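Local coordinates for ancylostoma secreted protein 1 (Necator americanus, PDB 3NT8), which is probably associated with the transition of infective hookworm larvae to parasitism and is built from two linked CAP domains, at residues N224-S229 with M233-R238; L328-L333 with T360-D365; M104-S109 with S116-P121; D34-A39 with C162-C167; S128-N133 with F147-M152. All coordinates share one frame; numbering follows the deposited sequence.

How the contacts relate
Two CAP units lie in series along this chain, and the five contacts sample both. Contacts 3, 4 and 5 belong to the first unit; contacts 1 and 2 follow in the second, with centres about 24 Å apart. Contact 4 joins helix 34-52 to strand 159-167, and the chain between its segments contains contacts 3 and 5. Contacts 3 and 4, with centres about 11 Å apart, reach the same four-stranded sheet and touch where S116 and I119 pack on D36. Contact 5 lies about 18 Å from contact 3, centre to centre, helix 129-133 directly following helix 119-127. Between the units separations grow, reaching about 47 Å between the centres of contacts 1 and 3.

Contact 1 of 5, residues N224-S229 with M233-R238; sequences NQQCPS and MTDSVR
D235 and R238, one turn apart at the start of helix 235-253, grip the loop 224-229 that precedes this helix of the second CAP unit, whose fold is an alpha-beta-alpha sandwich. The contact is a worked example of how one acid and one base can fix a loop that lacks regular structure. The D235 carboxylate takes two successive backbone amides: Q225 N reaches OD2 at 2.8 Å in an almost straight bond (177°) on the syn lone pair, while Q226 N meets OD1 at 3.1 Å, also on the syn side but 23° out of the carboxylate plane. T223 OG1 adds a further bond to OD2. The Q226 side chain runs past the carboxylate, its CG 3.2 Å from D235 OD1, and its amide NE2 bonds D239. R238, extended from CG to NE, points NH1 and NH2 end-on at a single atom, N224 OD1, at 2.7 and 2.8 Å. Sharing one acceptor bends both bonds. NH1 also forms a salt bridge with D235 OD1 (2.8 Å), though the hydrogen bond within it is weak, and NE pairs with E281, which fixes the rotation of the guanidinium. Its plane lies only 23° from the N224 amide plane. C227, disulfide-bonded to C278, covers one face of the group, its CB 3.3 Å from R238 NH2.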
# COMPACT_ATOMS: atom_id res chain seq x y z
N ASN A 224 14.55 -6.68 16.23
CA ASN A 224 14.07 -5.62 17.10
C ASN A 224 15.23 -5.13 17.93
O ASN A 224 15.28 -5.37 19.12
CB ASN A 224 12.90 -6.09 18.02
CG ASN A 224 12.42 -4.95 19.00
OD1 ASN A 224 12.36 -3.77 18.62
ND2 ASN A 224 12.07 -5.32 20.25
N GLN A 225 16.19 -4.48 17.28
CA GLN A 225 17.35 -3.93 17.99
C GLN A 225 17.25 -2.42 18.30
O GLN A 225 17.92 -1.94 19.23
CB GLN A 225 18.63 -4.28 17.23
CG GLN A 225 18.65 -3.76 15.75
CD GLN A 225 19.86 -4.25 14.91
OE1 GLN A 225 20.10 -5.48 14.77
NE2 GLN A 225 20.58 -3.28 14.29
N GLN A 226 16.42 -1.69 17.53
CA GLN A 226 16.33 -0.23 17.66
C GLN A 226 15.71 0.13 19.01
O GLN A 226 16.27 0.98 19.74
CB GLN A 226 15.52 0.40 16.51
CG GLN A 226 16.22 0.32 15.15
CD GLN A 226 15.51 1.08 14.02
OE1 GLN A 226 15.05 2.18 14.20
NE2 GLN A 226 15.42 0.47 12.84
N CYS A 227 14.59 -0.53 19.33
CA CYS A 227 13.86 -0.32 20.58
C CYS A 227 13.59 -1.64 21.31
O CYS A 227 12.54 -2.22 21.13
CB CYS A 227 12.54 0.38 20.28
SG CYS A 227 12.70 1.98 19.33
N PRO A 228 14.53 -2.13 22.12
CA PRO A 228 14.37 -3.51 22.67
C PRO A 228 13.33 -3.63 23.78
O PRO A 228 12.82 -4.72 24.02
CB PRO A 228 15.77 -3.85 23.21
CG PRO A 228 16.68 -2.71 22.76
CD PRO A 228 15.81 -1.52 22.52
N SER A 229 13.03 -2.52 24.47
CA SER A 229 12.00 -2.50 25.49
C SER A 229 10.57 -2.56 24.96
O SER A 229 9.65 -2.84 25.72
CB SER A 229 12.17 -1.26 26.34
OG SER A 229 13.43 -1.34 26.98
N MET A 233 6.64 -4.13 17.47
CA MET A 233 7.24 -3.50 16.33
C MET A 233 8.59 -4.12 16.06
O MET A 233 9.22 -4.68 16.96
CB MET A 233 7.37 -1.98 16.54
CG MET A 233 6.12 -1.19 16.25
SD MET A 233 5.63 -1.08 14.51
CE MET A 233 6.62 0.21 13.91
N THR A 234 9.01 -4.02 14.80
CA THR A 234 10.26 -4.57 14.32
C THR A 234 10.97 -3.50 13.55
O THR A 234 10.35 -2.55 13.09
CB THR A 234 10.03 -5.79 13.37
OG1 THR A 234 9.14 -5.45 12.29
CG2 THR A 234 9.41 -6.94 14.13
N ASP A 235 12.27 -3.69 13.37
CA ASP A 235 13.13 -2.72 12.73
C ASP A 235 12.74 -2.45 11.29
O ASP A 235 12.93 -1.34 10.83
CB ASP A 235 14.59 -3.15 12.81
CG ASP A 235 15.08 -3.24 14.23
OD1 ASP A 235 14.68 -2.43 15.10
OD2 ASP A 235 15.91 -4.14 14.49
N SER A 236 12.23 -3.45 10.58
CA SER A 236 11.89 -3.27 9.19
C SER A 236 10.75 -2.28 9.10
O SER A 236 10.80 -1.34 8.30
CB SER A 236 11.59 -4.63 8.50
OG SER A 236 10.23 -5.06 8.66
N VAL A 237 9.75 -2.44 9.97
CA VAL A 237 8.56 -1.57 9.98
C VAL A 237 8.90 -0.13 10.36
O VAL A 237 8.37 0.80 9.74
CB VAL A 237 7.41 -2.15 10.83
CG1 VAL A 237 6.10 -1.34 10.65
CG2 VAL A 237 7.14 -3.65 10.44
N ARG A 238 9.82 0.03 11.32
CA ARG A 238 10.31 1.33 11.74
C ARG A 238 10.90 2.04 10.55
O ARG A 238 10.56 3.20 10.27
CB ARG A 238 11.34 1.22 12.86
CG ARG A 238 10.82 0.57 14.17
CD ARG A 238 11.87 0.47 15.29
NE ARG A 238 11.25 0.02 16.53
CZ ARG A 238 11.45 -1.17 17.11
NH1 ARG A 238 12.31 -2.04 16.58
NH2 ARG A 238 10.81 -1.48 18.23

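Contact 2 of 5, residues L328-L333 with T360-D365; sequences LWWNEL and TQMAWD
M362 leaves its backbone with CG beside N (chi1 -72°), runs straight to SD and then bends at chi3 (67°), a shape that carries the sulfur toward W329 and folds the methyl back on W330. W330 for its part swings its indole to the side opposite its own N (chi1 -167°), sending the six-membered ring alongside M362 and A363. Both Met-aromatic contacts are made at ring edges. SD lies 5.4 Å from the centroid of the W329 six-membered ring and 5.5 Å from that of W330, near each ring plane, and it comes to 3.6 Å from W329 CB. M362 CB meets W330 CE3 at 3.7 Å, again at the edge, and A363 CB touches W330 CH2 at 3.9 Å. The indole nitrogens bond to other partners, W329 NE1 to I308 O and W330 NE1 to E257. The contact thus joins helices 318-330 and 357-363, with M362 also packing on helix 235-253 and on strands 305-311 and 381-388.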
# COMPACT_ATOMS: atom_id res chain seq x y z
N LEU A 328 -1.48 7.28 2.18
CA LEU A 328 -2.88 7.75 2.29
C LEU A 328 -2.91 9.06 3.08
O LEU A 328 -3.65 10.00 2.71
CB LEU A 328 -3.81 6.71 2.92
CG LEU A 328 -4.24 5.57 1.97
CD1 LEU A 328 -4.93 4.30 2.66
CD2 LEU A 328 -5.09 6.08 0.75
N TRP A 329 -2.14 9.13 4.15
CA TRP A 329 -2.02 10.42 4.87
C TRP A 329 -1.44 11.53 3.99
O TRP A 329 -2.02 12.65 3.97
CB TRP A 329 -1.17 10.29 6.09
CG TRP A 329 -1.68 9.33 7.10
CD1 TRP A 329 -2.96 9.00 7.33
CD2 TRP A 329 -0.88 8.60 8.07
NE1 TRP A 329 -3.02 8.07 8.36
CE2 TRP A 329 -1.76 7.81 8.81
CE3 TRP A 329 0.48 8.53 8.35
CZ2 TRP A 329 -1.32 6.96 9.83
CZ3 TRP A 329 0.91 7.62 9.34
CH2 TRP A 329 0.02 6.87 10.05
N TRP A 330 -0.33 11.23 3.28
CA TRP A 330 0.36 12.18 2.42
C TRP A 330 -0.46 12.67 1.23
O TRP A 330 -0.38 13.87 0.87
CB TRP A 330 1.72 11.63 1.94
CG TRP A 330 2.60 12.69 1.33
CD1 TRP A 330 2.74 12.97 -0.01
CD2 TRP A 330 3.43 13.66 2.02
NE1 TRP A 330 3.62 14.04 -0.19
CE2 TRP A 330 4.06 14.46 1.04
CE3 TRP A 330 3.72 13.91 3.37
CZ2 TRP A 330 4.94 15.49 1.37
CZ3 TRP A 330 4.59 14.93 3.69
CH2 TRP A 330 5.18 15.70 2.70
N ASN A 331 -1.26 11.75 0.65
CA ASN A 331 -2.06 12.04 -0.53
C ASN A 331 -3.02 13.19 -0.41
O ASN A 331 -3.47 13.71 -1.40
CB ASN A 331 -2.72 10.76 -1.14
CG ASN A 331 -1.69 9.87 -1.83
OD1 ASN A 331 -0.59 10.35 -2.19
ND2 ASN A 331 -2.02 8.55 -1.99
N GLU A 332 -3.33 13.59 0.82
CA GLU A 332 -4.20 14.73 1.06
C GLU A 332 -3.82 16.00 0.29
O GLU A 332 -4.66 16.78 -0.16
CB GLU A 332 -4.34 14.96 2.55
CG GLU A 332 -4.96 13.71 3.26
CD GLU A 332 -5.14 13.87 4.76
OE1 GLU A 332 -4.37 14.60 5.46
OE2 GLU A 332 -6.06 13.21 5.28
N LEU A 333 -2.52 16.16 0.08
CA LEU A 333 -2.01 17.35 -0.55
C LEU A 333 -2.40 17.38 -2.01
O LEU A 333 -2.82 18.45 -2.53
CB LEU A 333 -0.46 17.43 -0.43
CG LEU A 333 0.17 18.59 -1.22
CD1 LEU A 333 -0.18 19.94 -0.65
CD2 LEU A 333 1.70 18.47 -1.28
N THR A 360 -0.45 17.47 6.89
CA THR A 360 0.17 18.63 7.53
C THR A 360 1.13 18.19 8.62
O THR A 360 2.27 18.65 8.68
CB THR A 360 -0.85 19.67 7.98
OG1 THR A 360 -1.91 19.07 8.76
CG2 THR A 360 -1.49 20.35 6.77
N GLN A 361 0.71 17.23 9.43
CA GLN A 361 1.58 16.72 10.45
C GLN A 361 2.79 16.00 9.87
O GLN A 361 3.87 15.99 10.47
CB GLN A 361 0.79 15.79 11.38
CG GLN A 361 1.54 15.20 12.56
CD GLN A 361 2.05 16.27 13.49
OE1 GLN A 361 1.37 16.72 14.44
NE2 GLN A 361 3.28 16.69 13.24
N MET A 362 2.62 15.35 8.74
CA MET A 362 3.79 14.70 8.11
C MET A 362 4.80 15.74 7.57
O MET A 362 6.03 15.53 7.62
CB MET A 362 3.35 13.75 7.00
CG MET A 362 2.68 12.48 7.50
SD MET A 362 2.24 11.34 6.12
CE MET A 362 3.86 10.82 5.48
N ALA A 363 4.30 16.86 7.04
CA ALA A 363 5.12 17.88 6.43
C ALA A 363 5.53 18.97 7.42
O ALA A 363 6.24 19.90 7.02
CB ALA A 363 4.37 18.54 5.28
N TRP A 364 5.10 18.87 8.68
CA TRP A 364 5.37 19.93 9.69
C TRP A 364 6.85 20.09 10.03
O TRP A 364 7.51 19.15 10.53
CB TRP A 364 4.56 19.66 10.96
CG TRP A 364 4.11 20.93 11.65
CD1 TRP A 364 4.78 21.63 12.63
CD2 TRP A 364 2.91 21.66 11.38
NE1 TRP A 364 4.07 22.75 13.00
CE2 TRP A 364 2.91 22.79 12.26
CE3 TRP A 364 1.85 21.50 10.48
CZ2 TRP A 364 1.86 23.75 12.25
CZ3 TRP A 364 0.80 22.45 10.50
CH2 TRP A 364 0.83 23.55 11.38
N ASP A 365 7.39 21.28 9.74
CA ASP A 365 8.84 21.42 9.76
C ASP A 365 9.46 21.27 11.13
O ASP A 365 10.58 20.79 11.22
CB ASP A 365 9.36 22.69 9.03
CG ASP A 365 8.91 23.97 9.65
OD1 ASP A 365 7.94 23.98 10.36
OD2 ASP A 365 9.47 25.03 9.35

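Contact 3 of 5, residues M104-S109 with S116-P121; sequences MSWSSS and SVKIEP
K118 lays its side chain over one face of the W106 indole, pairing a CH-pi contact from CD over the five-membered ring with a cation-pi contact from NZ over the six-membered ring. The lysine begins with CG beside its backbone N and turns sharply at chi2 (-75°); beyond that bend it runs extended, which sets CD and NZ down on the ring in succession. CD stands 3.8 Å from the centroid of the five-membered ring of W106, close to the normal. NZ comes 3.6 Å from the centroid of the six-membered ring, 27° off its normal, and its shortest approach is 3.3 Å to W106 CE3. W106 itself, on strand 100-107, has CG beside its backbone N (chi1 -56°) and leans across toward the 3-10 turn 116-118. Its opposite face is covered by M104 from the same strand, whose CE lies 3.6 Å above the plane, offset toward the rim, so the indole is held between a thioether methyl and a lysine chain. P121 stands at the ring edge, and NE1 is taken by T122 OG1, a hydroxyl that also bonds K118 O. In this partly exposed site a flat, polarisable ring would offer the ammonium an electrostatic attraction, while the methylenes beside it gain apolar cover from the same face.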
# COMPACT_ATOMS: atom_id res chain seq x y z
N MET A 104 -16.04 -15.75 -8.17
CA MET A 104 -16.93 -15.94 -9.31
C MET A 104 -17.78 -17.16 -9.06
O MET A 104 -17.29 -18.19 -8.60
CB MET A 104 -16.16 -16.15 -10.61
CG MET A 104 -16.98 -16.36 -11.79
SD MET A 104 -17.81 -14.85 -12.18
CE MET A 104 -18.54 -15.44 -13.73
N SER A 105 -19.05 -17.04 -9.40
CA SER A 105 -19.98 -18.13 -9.22
C SER A 105 -20.61 -18.54 -10.55
O SER A 105 -21.07 -17.70 -11.32
CB SER A 105 -21.04 -17.76 -8.17
OG SER A 105 -21.96 -18.84 -7.99
N TRP A 106 -20.61 -19.85 -10.83
CA TRP A 106 -21.30 -20.38 -12.01
C TRP A 106 -22.47 -21.28 -11.65
O TRP A 106 -22.43 -22.02 -10.65
CB TRP A 106 -20.33 -21.17 -12.89
CG TRP A 106 -19.15 -20.41 -13.31
CD1 TRP A 106 -17.94 -20.34 -12.68
CD2 TRP A 106 -19.04 -19.62 -14.48
NE1 TRP A 106 -17.09 -19.52 -13.38
CE2 TRP A 106 -17.73 -19.08 -14.50
CE3 TRP A 106 -19.92 -19.32 -15.53
CZ2 TRP A 106 -17.28 -18.25 -15.52
CZ3 TRP A 106 -19.47 -18.49 -16.55
CH2 TRP A 106 -18.16 -17.96 -16.54
N SER A 107 -23.52 -21.24 -12.46
CA SER A 107 -24.62 -22.18 -12.29
C SER A 107 -24.91 -22.89 -13.58
O SER A 107 -24.86 -22.31 -14.67
CB SER A 107 -25.89 -21.52 -11.75
OG SER A 107 -25.69 -21.04 -10.44
N SER A 108 -25.18 -24.18 -13.45
CA SER A 108 -25.61 -24.96 -14.60
C SER A 108 -26.36 -26.16 -14.09
O SER A 108 -25.93 -26.78 -13.13
CB SER A 108 -24.42 -25.38 -15.46
OG SER A 108 -24.82 -26.28 -16.48
N SER A 109 -27.47 -26.48 -14.77
CA SER A 109 -28.39 -27.55 -14.40
C SER A 109 -27.79 -28.91 -14.69
O SER A 109 -28.27 -29.94 -14.17
CB SER A 109 -29.70 -27.42 -15.17
OG SER A 109 -29.47 -27.44 -16.58
N SER A 116 -12.22 -27.73 -14.34
CA SER A 116 -11.04 -27.05 -14.82
C SER A 116 -11.31 -26.16 -16.06
O SER A 116 -10.60 -25.17 -16.33
CB SER A 116 -9.92 -28.08 -15.02
OG SER A 116 -10.34 -29.08 -15.96
N VAL A 117 -12.39 -26.46 -16.80
CA VAL A 117 -12.64 -25.68 -18.04
C VAL A 117 -13.22 -24.30 -17.77
O VAL A 117 -13.30 -23.45 -18.68
CB VAL A 117 -13.46 -26.44 -19.10
CG1 VAL A 117 -12.70 -27.76 -19.46
CG2 VAL A 117 -14.89 -26.72 -18.60
N LYS A 118 -13.57 -24.09 -16.51
CA LYS A 118 -14.06 -22.80 -16.09
C LYS A 118 -12.96 -21.90 -15.54
O LYS A 118 -13.23 -20.75 -15.12
CB LYS A 118 -15.18 -22.97 -15.07
CG LYS A 118 -16.49 -23.38 -15.68
CD LYS A 118 -17.19 -22.20 -16.40
CE LYS A 118 -18.34 -22.69 -17.20
NZ LYS A 118 -19.01 -21.54 -17.86
N ILE A 119 -11.71 -22.39 -15.54
CA ILE A 119 -10.64 -21.56 -15.01
C ILE A 119 -10.35 -20.35 -15.93
O ILE A 119 -10.18 -19.25 -15.45
CB ILE A 119 -9.32 -22.33 -14.72
CG1 ILE A 119 -9.48 -23.35 -13.59
CG2 ILE A 119 -8.19 -21.30 -14.36
CD1 ILE A 119 -8.23 -24.26 -13.47
N GLU A 120 -10.30 -20.58 -17.22
CA GLU A 120 -9.91 -19.56 -18.15
C GLU A 120 -10.96 -18.47 -18.31
O GLU A 120 -10.63 -17.30 -18.28
CB GLU A 120 -9.49 -20.18 -19.50
CG GLU A 120 -8.70 -19.19 -20.45
CD GLU A 120 -9.55 -18.11 -21.15
OE1 GLU A 120 -10.80 -18.28 -21.40
OE2 GLU A 120 -8.93 -17.06 -21.49
N PRO A 121 -12.23 -18.87 -18.48
CA PRO A 121 -13.22 -17.84 -18.62
C PRO A 121 -13.47 -17.10 -17.31
O PRO A 121 -13.93 -15.97 -17.36
CB PRO A 121 -14.48 -18.62 -19.12
CG PRO A 121 -14.29 -19.98 -18.52
CD PRO A 121 -12.79 -20.21 -18.77

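Contact 4 of 5, residues D34-A39 with C162-C167; sequences DSDRQA and CAYKVC
D36 and Y164 meet through one short hydrogen bond, which links the first turns of helix 34-52 to strand 159-167 of the first CAP unit. Y164 OH donates to D36 OD2 at 2.6 Å, arriving on the syn side but 34° out of the carboxylate plane. The tyrosine reaches the acid because its CG sits between the backbone N and the carbonyl carbon (chi1 57°), turning the ring toward the helix. In this approach OD2 lies near the ring plane at the edge, 3.4 Å from Y164 CE2, with carboxylate and ring planes 70° apart. Y164 packs also on L171 and V173 of strand 170-177. Ionic pairing lies to one side of this bond: R37 NH1 forms a salt bridge with D34 OD1 at 2.9 Å, its hydrogen bond weak, and NH2 pairs with E79 of helix 76-85. D36 OD2 receives T33 N as well, so two donors converge on one buried oxygen; together with the nearby helix N-terminus, they would be expected to favour the carboxylate's negative charge.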
# COMPACT_ATOMS: atom_id res chain seq x y z
N ASP A 34 -2.34 -30.02 -9.97
CA ASP A 34 -1.19 -29.16 -10.34
C ASP A 34 -1.41 -28.47 -11.64
O ASP A 34 -0.97 -27.32 -11.82
CB ASP A 34 0.13 -29.91 -10.34
CG ASP A 34 0.66 -30.09 -8.94
OD1 ASP A 34 -0.01 -29.60 -7.99
OD2 ASP A 34 1.72 -30.75 -8.79
N SER A 35 -2.14 -29.13 -12.51
CA SER A 35 -2.43 -28.59 -13.81
C SER A 35 -3.31 -27.36 -13.67
O SER A 35 -3.21 -26.40 -14.45
CB SER A 35 -3.10 -29.67 -14.67
OG SER A 35 -3.39 -29.08 -15.90
N ASP A 36 -4.19 -27.39 -12.66
CA ASP A 36 -5.02 -26.26 -12.31
C ASP A 36 -4.18 -25.14 -11.71
O ASP A 36 -4.38 -24.01 -12.05
CB ASP A 36 -6.07 -26.66 -11.28
CG ASP A 36 -7.08 -27.67 -11.84
OD1 ASP A 36 -7.32 -27.70 -13.06
OD2 ASP A 36 -7.67 -28.38 -11.03
N ARG A 37 -3.26 -25.49 -10.83
CA ARG A 37 -2.46 -24.49 -10.18
C ARG A 37 -1.61 -23.80 -11.23
O ARG A 37 -1.26 -22.64 -11.06
CB ARG A 37 -1.56 -25.08 -9.13
CG ARG A 37 -2.28 -25.72 -8.01
CD ARG A 37 -1.34 -26.57 -7.16
NE ARG A 37 -1.99 -26.94 -5.90
CZ ARG A 37 -2.60 -28.10 -5.73
NH1 ARG A 37 -2.55 -29.01 -6.69
NH2 ARG A 37 -3.19 -28.34 -4.58
N GLN A 38 -1.18 -24.53 -12.25
CA GLN A 38 -0.29 -24.02 -13.24
C GLN A 38 -1.15 -23.14 -14.15
O GLN A 38 -0.69 -22.14 -14.56
CB GLN A 38 0.36 -25.20 -13.98
CG GLN A 38 1.48 -24.79 -14.95
CD GLN A 38 2.75 -24.43 -14.20
OE1 GLN A 38 3.30 -25.29 -13.49
NE2 GLN A 38 3.19 -23.17 -14.28
N ALA A 39 -2.42 -23.47 -14.37
CA ALA A 39 -3.25 -22.61 -15.20
C ALA A 39 -3.65 -21.27 -14.51
O ALA A 39 -3.72 -20.26 -15.17
CB ALA A 39 -4.44 -23.35 -15.74
N CYS A 162 -5.22 -19.96 -5.37
CA CYS A 162 -6.55 -20.14 -5.97
C CYS A 162 -7.08 -21.58 -5.74
O CYS A 162 -6.27 -22.51 -5.55
CB CYS A 162 -6.56 -19.81 -7.48
SG CYS A 162 -5.78 -18.31 -8.10
N ALA A 163 -8.42 -21.72 -5.81
CA ALA A 163 -9.13 -22.97 -5.65
C ALA A 163 -10.55 -22.86 -6.25
O ALA A 163 -11.07 -21.76 -6.32
CB ALA A 163 -9.17 -23.35 -4.12
N TYR A 164 -11.13 -23.96 -6.76
CA TYR A 164 -12.56 -24.03 -7.09
C TYR A 164 -13.23 -25.13 -6.23
O TYR A 164 -12.54 -25.92 -5.62
CB TYR A 164 -12.83 -24.23 -8.58
CG TYR A 164 -12.17 -25.47 -9.15
CD1 TYR A 164 -12.63 -26.77 -8.82
CD2 TYR A 164 -11.05 -25.36 -9.93
CE1 TYR A 164 -11.99 -27.91 -9.29
CE2 TYR A 164 -10.39 -26.48 -10.41
CZ TYR A 164 -10.87 -27.76 -10.08
OH TYR A 164 -10.22 -28.86 -10.53
N LYS A 165 -14.56 -25.09 -6.09
CA LYS A 165 -15.34 -26.14 -5.44
C LYS A 165 -16.64 -26.32 -6.18
O LYS A 165 -17.31 -25.34 -6.43
CB LYS A 165 -15.64 -25.77 -4.01
CG LYS A 165 -16.31 -26.84 -3.19
CD LYS A 165 -15.44 -28.06 -2.96
CE LYS A 165 -16.26 -29.03 -2.06
NZ LYS A 165 -15.51 -30.24 -1.53
N VAL A 166 -16.98 -27.57 -6.54
CA VAL A 166 -18.29 -27.91 -7.09
C VAL A 166 -19.35 -28.11 -5.95
O VAL A 166 -19.10 -28.78 -4.95
CB VAL A 166 -18.22 -29.17 -8.03
CG1 VAL A 166 -19.57 -29.53 -8.58
CG2 VAL A 166 -17.26 -28.91 -9.18
N CYS A 167 -20.53 -27.50 -6.10
CA CYS A 167 -21.60 -27.75 -5.15
C CYS A 167 -22.84 -28.18 -5.89
O CYS A 167 -23.77 -27.40 -6.06
CB CYS A 167 -21.89 -26.52 -4.30
SG CYS A 167 -20.50 -25.93 -3.38

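Contact 5 of 5, residues S128-N133 with F147-M152; sequences SGAKKN and FAFSNM
A130 sets its methyl squarely over the F149 ring, and this face-on CH-pi contact is the heart of the meeting between helices 129-133 and 147-153. CB lies 3.5 Å from the ring centroid and only 8° off the normal, so all six ring carbons are almost equally near it; CE1, at 3.6 Å, is among the closest. F149 presents that face because its CG stands opposite the backbone N (chi1 169°), throwing the ring out toward A130. Next to it G129, with no side chain, lets the backbones come close: G129 CA is 4.3 Å from F149 CB, and the two CA atoms are 5.4 Å apart. Within the short helix, G129 O accepts both N133 N and N133 ND2, the latter at 3.1 Å. F149 further meets W127 edge-to-face. Through M152, helix 147-153 packs on W126 and W127 of helix 119-127 and on N102 of strand 100-107, while helix 129-133 meets it through A130.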
# COMPACT_ATOMS: atom_id res chain seq x y z
N SER A 128 -11.11 -8.56 -17.69
CA SER A 128 -11.72 -7.80 -18.76
C SER A 128 -12.13 -6.42 -18.24
O SER A 128 -12.62 -5.60 -19.00
CB SER A 128 -12.89 -8.55 -19.47
OG SER A 128 -13.98 -8.84 -18.59
N GLY A 129 -11.97 -6.21 -16.92
CA GLY A 129 -12.21 -4.95 -16.26
C GLY A 129 -11.59 -3.77 -17.02
O GLY A 129 -12.27 -2.79 -17.29
N ALA A 130 -10.33 -3.92 -17.40
CA ALA A 130 -9.55 -2.84 -17.92
C ALA A 130 -9.88 -2.53 -19.36
O ALA A 130 -9.87 -1.37 -19.75
CB ALA A 130 -8.12 -3.18 -17.79
N LYS A 131 -10.12 -3.57 -20.15
CA LYS A 131 -10.45 -3.41 -21.53
C LYS A 131 -11.83 -2.84 -21.71
O LYS A 131 -12.08 -2.10 -22.66
CB LYS A 131 -10.36 -4.78 -22.24
CG LYS A 131 -10.85 -4.77 -23.69
CD LYS A 131 -9.76 -4.47 -24.67
CE LYS A 131 -10.19 -4.81 -26.09
NZ LYS A 131 -9.71 -6.15 -26.51
N LYS A 132 -12.75 -3.20 -20.82
CA LYS A 132 -14.13 -2.75 -20.96
C LYS A 132 -14.39 -1.34 -20.46
O LYS A 132 -15.13 -0.61 -21.07
CB LYS A 132 -15.09 -3.76 -20.34
CG LYS A 132 -15.28 -5.02 -21.22
CD LYS A 132 -16.53 -5.80 -20.77
CE LYS A 132 -16.78 -7.08 -21.58
NZ LYS A 132 -15.72 -8.13 -21.38
N ASN A 133 -13.74 -0.96 -19.35
CA ASN A 133 -13.93 0.35 -18.67
C ASN A 133 -12.81 1.39 -18.85
O ASN A 133 -13.04 2.59 -18.88
CB ASN A 133 -14.12 0.11 -17.18
CG ASN A 133 -15.33 -0.71 -16.89
OD1 ASN A 133 -16.47 -0.26 -17.12
ND2 ASN A 133 -15.12 -1.96 -16.38
N PHE A 147 -12.37 -3.62 -9.89
CA PHE A 147 -12.06 -4.36 -8.67
C PHE A 147 -11.27 -5.63 -8.93
O PHE A 147 -10.23 -5.88 -8.30
CB PHE A 147 -13.32 -4.75 -7.93
CG PHE A 147 -13.04 -5.53 -6.67
CD1 PHE A 147 -12.60 -4.89 -5.51
CD2 PHE A 147 -13.19 -6.91 -6.66
CE1 PHE A 147 -12.32 -5.61 -4.34
CE2 PHE A 147 -12.92 -7.64 -5.47
CZ PHE A 147 -12.47 -6.98 -4.34
N ALA A 148 -11.80 -6.47 -9.80
CA ALA A 148 -11.25 -7.76 -10.03
C ALA A 148 -9.92 -7.68 -10.81
O ALA A 148 -9.02 -8.43 -10.52
CB ALA A 148 -12.32 -8.65 -10.76
N PHE A 149 -9.80 -6.73 -11.74
CA PHE A 149 -8.58 -6.47 -12.49
C PHE A 149 -7.45 -5.96 -11.61
O PHE A 149 -6.34 -6.40 -11.81
CB PHE A 149 -8.86 -5.50 -13.67
CG PHE A 149 -7.61 -4.95 -14.35
CD1 PHE A 149 -6.95 -5.69 -15.33
CD2 PHE A 149 -7.10 -3.67 -14.03
CE1 PHE A 149 -5.79 -5.20 -15.98
CE2 PHE A 149 -5.94 -3.14 -14.69
CZ PHE A 149 -5.28 -3.91 -15.65
N SER A 150 -7.75 -5.10 -10.64
CA SER A 150 -6.78 -4.52 -9.70
C SER A 150 -6.02 -5.52 -8.85
O SER A 150 -4.79 -5.39 -8.73
CB SER A 150 -7.43 -3.42 -8.83
OG SER A 150 -8.23 -3.92 -7.77
N ASN A 151 -6.71 -6.55 -8.34
CA ASN A 151 -6.07 -7.67 -7.64
C ASN A 151 -5.17 -8.49 -8.53
O ASN A 151 -4.12 -8.92 -8.09
CB ASN A 151 -7.06 -8.62 -6.90
CG ASN A 151 -7.93 -7.87 -5.90
OD1 ASN A 151 -7.41 -7.05 -5.17
ND2 ASN A 151 -9.25 -8.11 -5.92
N MET A 152 -5.56 -8.67 -9.78
CA MET A 152 -4.75 -9.49 -10.70
C MET A 152 -3.45 -8.79 -11.10
O MET A 152 -2.42 -9.45 -11.25
CB MET A 152 -5.55 -9.86 -11.95
CG MET A 152 -6.77 -10.68 -11.67
SD MET A 152 -7.55 -11.46 -13.14
CE MET A 152 -6.18 -12.46 -13.79